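Local coordinates for Non-reducing end alpha-L-arabinofuranosidase BoGH43B (Bacteroides ovatus, PDB 5JOZ), which removes terminal non-reducing alpha-L-arabinofuranosyl residues from xyloglucan side branches, turning S units into X units, at residues Asn122-Pro127 / Phe138-Asn143. Residues are numbered along the deposited sequence; the frame is centred on the assembly and turned at random.
Sequences NWYVDP and FLSPDN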
loop_
_atom_site.group_PDB
_atom_site.type_symbol
_atom_site.label_atom_id
_atom_site.label_comp_id
_atom_site.label_asym_id
_atom_site.label_seq_id
_atom_site.Cartn_x
_atom_site.Cartn_y
_atom_site.Cartn_z
ATOM N N ASN A 122 -19.824 -9.137 -8.834
ATOM C CA ASN A 122 -20.090 -9.386 -7.411
ATOM C C ASN A 122 -19.220 -8.485 -6.531
ATOM O O ASN A 122 -18.319 -7.798 -7.030
ATOM C CB ASN A 122 -19.932 -10.882 -7.054
ATOM C CG ASN A 122 -18.536 -11.431 -7.330
ATOM O OD1 ASN A 122 -17.564 -11.092 -6.652
ATOM N ND2 ASN A 122 -18.445 -12.334 -8.295
ATOM N N TRP A 123 -19.503 -8.499 -5.231
ATOM C CA TRP A 123 -18.828 -7.634 -4.266
ATOM C C TRP A 123 -17.981 -8.430 -3.252
ATOM O O TRP A 123 -17.746 -7.971 -2.130
ATOM C CB TRP A 123 -19.881 -6.775 -3.562
ATOM C CG TRP A 123 -20.525 -5.780 -4.483
ATOM C CD1 TRP A 123 -21.593 -5.995 -5.303
ATOM C CD2 TRP A 123 -20.125 -4.420 -4.693
ATOM N NE1 TRP A 123 -21.890 -4.854 -6.006
ATOM C CE2 TRP A 123 -21.006 -3.870 -5.652
ATOM C CE3 TRP A 123 -19.109 -3.615 -4.165
ATOM C CZ2 TRP A 123 -20.905 -2.542 -6.093
ATOM C CZ3 TRP A 123 -19.006 -2.295 -4.603
ATOM C CH2 TRP A 123 -19.899 -1.773 -5.558
ATOM N N TYR A 124 -17.500 -9.614 -3.642
ATOM C CA TYR A 124 -16.716 -10.431 -2.715
ATOM C C TYR A 124 -15.334 -9.811 -2.481
ATOM O O TYR A 124 -14.700 -9.293 -3.405
ATOM C CB TYR A 124 -16.602 -11.874 -3.207
ATOM C CG TYR A 124 -17.936 -12.613 -3.276
ATOM C CD1 TYR A 124 -18.781 -12.684 -2.163
ATOM C CD2 TYR A 124 -18.344 -13.258 -4.443
ATOM C CE1 TYR A 124 -19.997 -13.355 -2.222
ATOM C CE2 TYR A 124 -19.562 -13.937 -4.507
ATOM C CZ TYR A 124 -20.379 -13.985 -3.397
ATOM O OH TYR A 124 -21.578 -14.659 -3.456
ATOM N N VAL A 125 -14.899 -9.820 -1.228
ATOM C CA VAL A 125 -13.563 -9.364 -0.861
ATOM C C VAL A 125 -12.568 -10.469 -1.204
ATOM O O VAL A 125 -12.936 -11.647 -1.247
ATOM C CB VAL A 125 -13.504 -8.965 0.643
ATOM C CG1 VAL A 125 -13.461 -10.185 1.570
ATOM C CG2 VAL A 125 -12.335 -8.025 0.912
ATOM N N ASP A 126 -11.323 -10.087 -1.469
ATOM C CA ASP A 126 -10.231 -11.031 -1.682
ATOM C C ASP A 126 -10.486 -12.052 -2.795
ATOM O O ASP A 126 -10.280 -13.248 -2.606
ATOM C CB ASP A 126 -9.903 -11.749 -0.359
ATOM C CG ASP A 126 -9.466 -10.791 0.739
ATOM O OD1 ASP A 126 -9.263 -9.596 0.443
ATOM O OD2 ASP A 126 -9.311 -11.246 1.895
ATOM N N PRO A 127 -10.927 -11.583 -3.970
ATOM C CA PRO A 127 -11.073 -12.525 -5.072
ATOM C C PRO A 127 -9.704 -13.012 -5.508
ATOM O O PRO A 127 -8.781 -12.215 -5.600
ATOM C CB PRO A 127 -11.704 -11.671 -6.177
ATOM C CG PRO A 127 -11.213 -10.285 -5.891
ATOM C CD PRO A 127 -11.180 -10.195 -4.394
ATOM N N PHE A 138 -11.787 -19.043 -10.164
ATOM C CA PHE A 138 -12.085 -17.859 -9.351
ATOM C C PHE A 138 -12.444 -18.419 -7.993
ATOM O O PHE A 138 -13.373 -19.209 -7.892
ATOM C CB PHE A 138 -13.264 -17.061 -9.940
ATOM C CG PHE A 138 -13.736 -15.894 -9.084
ATOM C CD1 PHE A 138 -14.585 -16.096 -7.985
ATOM C CD2 PHE A 138 -13.377 -14.584 -9.408
ATOM C CE1 PHE A 138 -15.032 -15.028 -7.212
ATOM C CE2 PHE A 138 -13.821 -13.505 -8.635
ATOM C CZ PHE A 138 -14.651 -13.726 -7.534
ATOM N N LEU A 139 -11.694 -18.018 -6.967
ATOM C CA LEU A 139 -11.953 -18.402 -5.601
ATOM C C LEU A 139 -12.159 -17.114 -4.797
ATOM O O LEU A 139 -11.386 -16.161 -4.938
ATOM C CB LEU A 139 -10.778 -19.231 -5.091
ATOM C CG LEU A 139 -10.775 -19.715 -3.638
ATOM C CD1 LEU A 139 -11.883 -20.719 -3.374
ATOM C CD2 LEU A 139 -9.425 -20.322 -3.295
ATOM N N SER A 140 -13.215 -17.070 -3.991
ATOM C CA SER A 140 -13.428 -15.971 -3.069
ATOM C C SER A 140 -14.146 -16.456 -1.822
ATOM O O SER A 140 -14.819 -17.487 -1.875
ATOM C CB SER A 140 -14.262 -14.884 -3.729
ATOM O OG SER A 140 -15.636 -15.244 -3.746
ATOM N N PRO A 141 -14.016 -15.718 -0.698
ATOM C CA PRO A 141 -14.912 -15.924 0.433
ATOM C C PRO A 141 -16.275 -15.334 0.141
ATOM O O PRO A 141 -16.389 -14.495 -0.747
ATOM C CB PRO A 141 -14.236 -15.165 1.576
ATOM C CG PRO A 141 -13.436 -14.107 0.914
ATOM C CD PRO A 141 -13.023 -14.670 -0.420
ATOM N N ASP A 142 -17.293 -15.768 0.885
ATOM C CA ASP A 142 -18.674 -15.318 0.665
ATOM C C ASP A 142 -19.220 -14.377 1.752
ATOM O O ASP A 142 -20.424 -14.117 1.791
ATOM C CB ASP A 142 -19.605 -16.526 0.412
ATOM C CG ASP A 142 -20.036 -17.257 1.689
ATOM O OD1 ASP A 142 -19.349 -17.182 2.726
ATOM O OD2 ASP A 142 -21.091 -17.927 1.640
ATOM N N ASN A 143 -18.339 -13.866 2.617
ATOM C CA ASN A 143 -18.731 -13.014 3.753
ATOM C C ASN A 143 -19.691 -13.719 4.723
ATOM O O ASN A 143 -20.450 -13.063 5.441
ATOM C CB ASN A 143 -19.332 -11.684 3.259
HETATM O O HOH W 1 -16.338 -11.843 0.470
#
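F138 starts the contact. Its CG lies anti to the backbone N (chi1 174°), and this brings the ring to P127, with CE2 3.7 Å from P127 CB. The amide of N122 meets the ring tip to tip, OD1 4.0 Å from F138 CZ, with the planes 72° apart. That OD1 also takes a weak bond from the N-H of Y124. L139 contributes its backbone O, near P127. At S140, OG hydrogen-bonds to P141 O from above the carbonyl plane and touches the Y124 ring, 3.4 Å from CD2. P141 O in turn lies 3.3 Å from Y124 CD1. A water takes the N-H of V125 and donates to P141 O, so it bridges the two backbones. P141 CD rests 3.1 Å from V125 O, and its CG meets V125 CG1. D142 closes the row with CA against Y124 CE1 (3.7 Å). An alanine at Y124 would remove the ring against S140 OG, P141 O and D142 CA, and would probably weaken packing between the loop and the end of strand 135-141. That loop carries D126, inferred to tune and orient E176, the probable proton donor; D126 OD2 is held by G177 N. The site belongs to the five-bladed beta-propeller of family 43. Loop 122-127 leads from strand 118-119 of one blade into 128-132 of the next. Strand 135-141 lies between 128-132 and 146-152, while 86-94 and 102-107 of the preceding blade pack against P127 and F138.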